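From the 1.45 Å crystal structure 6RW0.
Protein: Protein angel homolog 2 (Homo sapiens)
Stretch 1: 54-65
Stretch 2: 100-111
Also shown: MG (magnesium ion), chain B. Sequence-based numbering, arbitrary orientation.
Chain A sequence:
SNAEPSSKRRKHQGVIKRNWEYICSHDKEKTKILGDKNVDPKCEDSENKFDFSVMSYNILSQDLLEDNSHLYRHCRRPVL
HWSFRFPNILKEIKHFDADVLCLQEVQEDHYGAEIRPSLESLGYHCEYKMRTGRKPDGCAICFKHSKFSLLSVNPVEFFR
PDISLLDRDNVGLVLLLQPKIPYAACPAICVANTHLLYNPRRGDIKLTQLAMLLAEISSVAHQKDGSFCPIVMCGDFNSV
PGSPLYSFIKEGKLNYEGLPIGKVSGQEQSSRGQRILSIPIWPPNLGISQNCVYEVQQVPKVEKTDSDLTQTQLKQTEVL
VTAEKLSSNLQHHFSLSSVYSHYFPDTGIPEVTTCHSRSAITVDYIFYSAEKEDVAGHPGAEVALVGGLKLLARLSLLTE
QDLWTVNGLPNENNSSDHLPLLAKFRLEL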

# COMPACT_ATOMS: atom_id res chain seq x y z
N VAL A 54 3.51 9.94 -7.75
CA VAL A 54 2.64 9.17 -6.87
C VAL A 54 3.23 9.15 -5.48
O VAL A 54 4.41 8.80 -5.30
N MET A 55 2.40 9.46 -4.50
CA MET A 55 2.78 9.41 -3.08
C MET A 55 1.93 8.33 -2.40
O MET A 55 0.74 8.33 -2.62
N SER A 56 2.54 7.42 -1.64
CA SER A 56 1.84 6.40 -0.83
C SER A 56 2.13 6.74 0.63
O SER A 56 3.29 6.83 0.95
N TYR A 57 1.13 6.96 1.46
CA TYR A 57 1.37 7.40 2.84
C TYR A 57 0.33 6.81 3.79
O TYR A 57 -0.82 7.14 3.63
N ASN A 58 0.76 6.02 4.77
CA ASN A 58 -0.12 5.58 5.88
C ASN A 58 0.01 6.72 6.90
O ASN A 58 1.08 6.86 7.45
N ILE A 59 -1.04 7.51 7.12
CA ILE A 59 -0.96 8.77 7.91
C ILE A 59 -1.22 8.55 9.39
O ILE A 59 -1.07 9.50 10.12
N LEU A 60 -1.58 7.34 9.80
CA LEU A 60 -1.85 6.97 11.20
C LEU A 60 -3.18 7.56 11.67
O LEU A 60 -3.30 8.77 11.89
N SER A 61 -4.18 6.70 11.81
CA SER A 61 -5.49 7.12 12.29
C SER A 61 -5.41 7.48 13.77
O SER A 61 -4.81 6.74 14.56
N GLN A 62 -6.02 8.60 14.16
CA GLN A 62 -5.97 9.01 15.56
C GLN A 62 -6.60 7.97 16.48
O GLN A 62 -6.07 7.69 17.57
N ASP A 63 -7.75 7.40 16.08
CA ASP A 63 -8.38 6.38 16.91
C ASP A 63 -7.45 5.19 17.11
O ASP A 63 -7.35 4.64 18.21
N LEU A 64 -6.77 4.76 16.03
CA LEU A 64 -5.86 3.63 16.14
C LEU A 64 -4.62 3.98 16.95
O LEU A 64 -4.11 3.13 17.68
N LEU A 65 -4.14 5.22 16.85
CA LEU A 65 -3.04 5.66 17.70
C LEU A 65 -3.44 5.53 19.17
O LEU A 65 -2.72 4.91 19.97
N VAL A 100 -0.76 12.09 -7.68
CA VAL A 100 -1.64 11.04 -7.19
C VAL A 100 -1.25 10.77 -5.75
O VAL A 100 -0.06 10.63 -5.45
N LEU A 101 -2.25 10.69 -4.86
CA LEU A 101 -2.04 10.33 -3.47
C LEU A 101 -2.77 9.03 -3.17
O LEU A 101 -3.97 8.90 -3.44
N CYS A 102 -2.05 8.08 -2.60
CA CYS A 102 -2.62 6.83 -2.11
C CYS A 102 -2.40 6.85 -0.61
O CYS A 102 -1.26 6.70 -0.14
N LEU A 103 -3.47 7.08 0.15
CA LEU A 103 -3.38 7.22 1.59
C LEU A 103 -4.02 6.03 2.28
O LEU A 103 -5.01 5.47 1.81
N GLN A 104 -3.44 5.64 3.42
CA GLN A 104 -4.01 4.64 4.29
C GLN A 104 -4.21 5.22 5.68
O GLN A 104 -3.61 6.23 6.05
N GLU A 105 -5.06 4.55 6.46
CA GLU A 105 -5.43 4.97 7.82
C GLU A 105 -6.06 6.35 7.83
O GLU A 105 -5.83 7.16 8.74
N VAL A 106 -6.88 6.61 6.82
CA VAL A 106 -7.65 7.84 6.70
C VAL A 106 -8.93 7.66 7.50
O VAL A 106 -9.80 6.87 7.12
N GLN A 107 -9.04 8.37 8.62
CA GLN A 107 -10.16 8.21 9.54
C GLN A 107 -11.38 8.97 9.03
O GLN A 107 -11.27 10.12 8.61
N GLU A 108 -12.54 8.31 9.05
CA GLU A 108 -13.71 8.83 8.35
C GLU A 108 -14.12 10.22 8.86
O GLU A 108 -14.38 11.12 8.05
N ASP A 109 -14.22 10.40 10.18
CA ASP A 109 -14.70 11.68 10.68
C ASP A 109 -13.74 12.81 10.32
O ASP A 109 -14.15 13.86 9.80
N HIS A 110 -12.45 12.58 10.51
CA HIS A 110 -11.45 13.56 10.13
C HIS A 110 -11.41 13.78 8.63
O HIS A 110 -11.13 14.88 8.16
N TYR A 111 -11.65 12.73 7.86
CA TYR A 111 -11.64 12.88 6.41
C TYR A 111 -12.73 13.85 5.97
O TYR A 111 -12.47 14.77 5.17

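Two parallel strands paired in register pass, at their C-terminal ends, into a polar junction where the side chains of Glu-105 and Gln-107 hold the turn and helix start of the first stretch. The strand axes differ in direction by 12°, and backbone bonds such as Met-55 N to Val-100 O (2.9 Å) and Cys-102 N to Met-55 O (2.8 Å) fix the register, so paired side chains share a face.

On the face of Met-55 and Tyr-57, both chi1 t, the ends lead away, yet Met-55 touches Leu-101 CD2 with both CB (4.0 Å) and SD (4.1 Å), while Tyr-57 makes its contact through CB, 3.9 Å from Leu-103 CD2. Both leucines are m,t, which brings their ends nearer the neighbouring strand. Ile-59 (p,t) extends this apolar packing, its CD1 4.2 Å from Val-106 CG2.

The other face starts with Val-54 against Val-100, both t, and turns polar at Gln-104 (m,p). Gln-104 NE2 gives Ser-56 OG a weak hydrogen bond (3.4 Å), while water 1 donates to Gln-104 OE1 (2.7 Å) and accepts from Ser-56 OG (3.0 Å), bridging the same pair.

Glu-105 (m,t) points toward the first stretch and has the largest covered area, 115 Å². Its OE1 accepts from Ser-61 N (3.0 Å, 168°); its OE2 accepts from Asn-58 ND2 (3.2 Å) and binds magnesium at 2.3 Å. Five waters complete the ion's listed ligands; among them, water 2 donates to Asn-58 OD1 and water 5 to Glu-105 OE1.

Gln-107 (t,t) reaches the helix start, where its OE1 accepts from Ser-61 OG and Asp-63 N, both at 2.8 Å. Nearby, Gln-62 CB meets the His-110 ring edge at CE1 (3.7 Å), and water 3 links Gln-62 N to His-110 ND1.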

# COMPACT_ATOMS: atom_id res chain seq x y z
CB VAL A 54 2.47 7.72 -7.36
CG1 VAL A 54 1.55 6.93 -6.40
CG2 VAL A 54 1.94 7.66 -8.76
CB MET A 55 2.50 10.74 -2.40
CG MET A 55 2.72 10.67 -0.91
SD MET A 55 2.35 12.22 -0.09
CE MET A 55 3.89 13.07 -0.35
CB SER A 56 2.26 5.01 -1.17
OG SER A 56 1.47 4.08 -0.46
CB TYR A 57 1.32 8.93 2.87
CG TYR A 57 1.92 9.62 4.07
CD1 TYR A 57 2.61 8.92 5.04
CD2 TYR A 57 1.83 10.98 4.19
CE1 TYR A 57 3.18 9.58 6.12
CE2 TYR A 57 2.39 11.65 5.25
CZ TYR A 57 3.06 10.95 6.23
OH TYR A 57 3.62 11.59 7.28
CB ASN A 58 0.33 4.22 6.39
CG ASN A 58 -0.46 3.78 7.60
OD1 ASN A 58 -0.91 4.59 8.36
ND2 ASN A 58 -0.60 2.48 7.78
CB ILE A 59 -1.88 9.84 7.29
CG1 ILE A 59 -3.37 9.53 7.47
CG2 ILE A 59 -1.52 10.06 5.83
CD1 ILE A 59 -4.27 10.68 7.11
CB LEU A 60 -0.69 7.30 12.14
CG LEU A 60 -0.90 6.99 13.63
CD1 LEU A 60 -1.26 5.54 13.91
CD2 LEU A 60 0.36 7.39 14.39
CB SER A 61 -6.46 5.97 12.07
OG SER A 61 -7.51 5.93 13.03
CB GLN A 62 -6.65 10.36 15.76
CG GLN A 62 -6.38 10.97 17.13
CD GLN A 62 -4.92 11.37 17.30
OE1 GLN A 62 -4.23 11.65 16.32
NE2 GLN A 62 -4.45 11.43 18.54
CB ASP A 63 -9.67 5.86 16.26
CG ASP A 63 -10.84 6.82 16.37
OD1 ASP A 63 -10.73 7.89 17.00
OD2 ASP A 63 -11.91 6.48 15.81
CB LEU A 64 -5.51 3.08 14.76
CG LEU A 64 -6.72 2.57 13.95
CD1 LEU A 64 -6.22 1.98 12.63
CD2 LEU A 64 -7.55 1.57 14.73
CB LEU A 65 -2.71 7.10 17.34
CG LEU A 65 -1.51 7.80 17.94
CD1 LEU A 65 -1.31 9.14 17.21
CD2 LEU A 65 -1.67 8.03 19.43
CB VAL A 100 -1.49 9.74 -8.01
CG1 VAL A 100 -2.39 8.64 -7.45
CG2 VAL A 100 -1.81 9.97 -9.47
CB LEU A 101 -2.59 11.37 -2.50
CG LEU A 101 -2.21 12.81 -2.76
CD1 LEU A 101 -3.00 13.66 -1.75
CD2 LEU A 101 -0.74 13.03 -2.65
CB CYS A 102 -1.94 5.63 -2.74
SG CYS A 102 -2.49 5.42 -4.47
CB LEU A 103 -4.07 8.51 2.04
CG LEU A 103 -3.65 9.81 1.33
CD1 LEU A 103 -4.47 10.99 1.81
CD2 LEU A 103 -2.16 10.06 1.53
CB GLN A 104 -3.16 3.36 4.34
CG GLN A 104 -2.76 2.82 2.95
CD GLN A 104 -1.51 3.48 2.40
OE1 GLN A 104 -0.60 3.84 3.15
NE2 GLN A 104 -1.47 3.65 1.09
CB GLU A 105 -4.27 4.82 8.81
CG GLU A 105 -3.97 3.36 9.03
CD GLU A 105 -3.23 3.06 10.30
OE1 GLU A 105 -3.37 3.82 11.30
OE2 GLU A 105 -2.50 2.05 10.31
CB VAL A 106 -7.94 8.15 5.22
CG1 VAL A 106 -8.90 9.33 5.07
CG2 VAL A 106 -6.63 8.34 4.47
CB GLN A 107 -9.73 8.72 10.92
CG GLN A 107 -10.73 8.47 12.00
CD GLN A 107 -10.14 8.68 13.36
OE1 GLN A 107 -9.13 8.08 13.71
NE2 GLN A 107 -10.76 9.56 14.14
CB GLU A 108 -14.89 7.86 8.46
CG GLU A 108 -16.13 8.34 7.67
CD GLU A 108 -17.40 7.54 7.95
OE1 GLU A 108 -17.60 7.08 9.10
OE2 GLU A 108 -18.20 7.35 7.00
CB ASP A 109 -15.08 11.65 12.18
CG ASP A 109 -13.95 11.21 13.11
OD1 ASP A 109 -12.83 10.88 12.67
OD2 ASP A 109 -14.21 11.23 14.33
CB HIS A 110 -10.09 13.09 10.62
CG HIS A 110 -9.99 13.04 12.10
ND1 HIS A 110 -9.03 12.30 12.76
CD2 HIS A 110 -10.72 13.65 13.05
CE1 HIS A 110 -9.18 12.47 14.06
NE2 HIS A 110 -10.19 13.29 14.27
CB TYR A 111 -11.85 11.51 5.78
CG TYR A 111 -11.90 11.48 4.28
CD1 TYR A 111 -10.77 11.73 3.51
CD2 TYR A 111 -13.08 11.17 3.62
CE1 TYR A 111 -10.81 11.67 2.12
CE2 TYR A 111 -13.14 11.12 2.24
CZ TYR A 111 -12.00 11.37 1.50
OH TYR A 111 -12.06 11.30 0.12
MG MG B . -0.82 1.53 11.78
O HOH W 1 1.98 3.56 2.40
O HOH W 2 -0.15 3.72 11.04
O HOH W 3 -6.82 10.69 12.16
O HOH W 4 -13.84 7.99 14.78
O HOH W 5 -2.32 2.16 13.25
O HOH W 6 0.92 1.50 13.23
O HOH W 7 -1.05 -0.85 12.68
O HOH W 8 0.89 0.50 10.72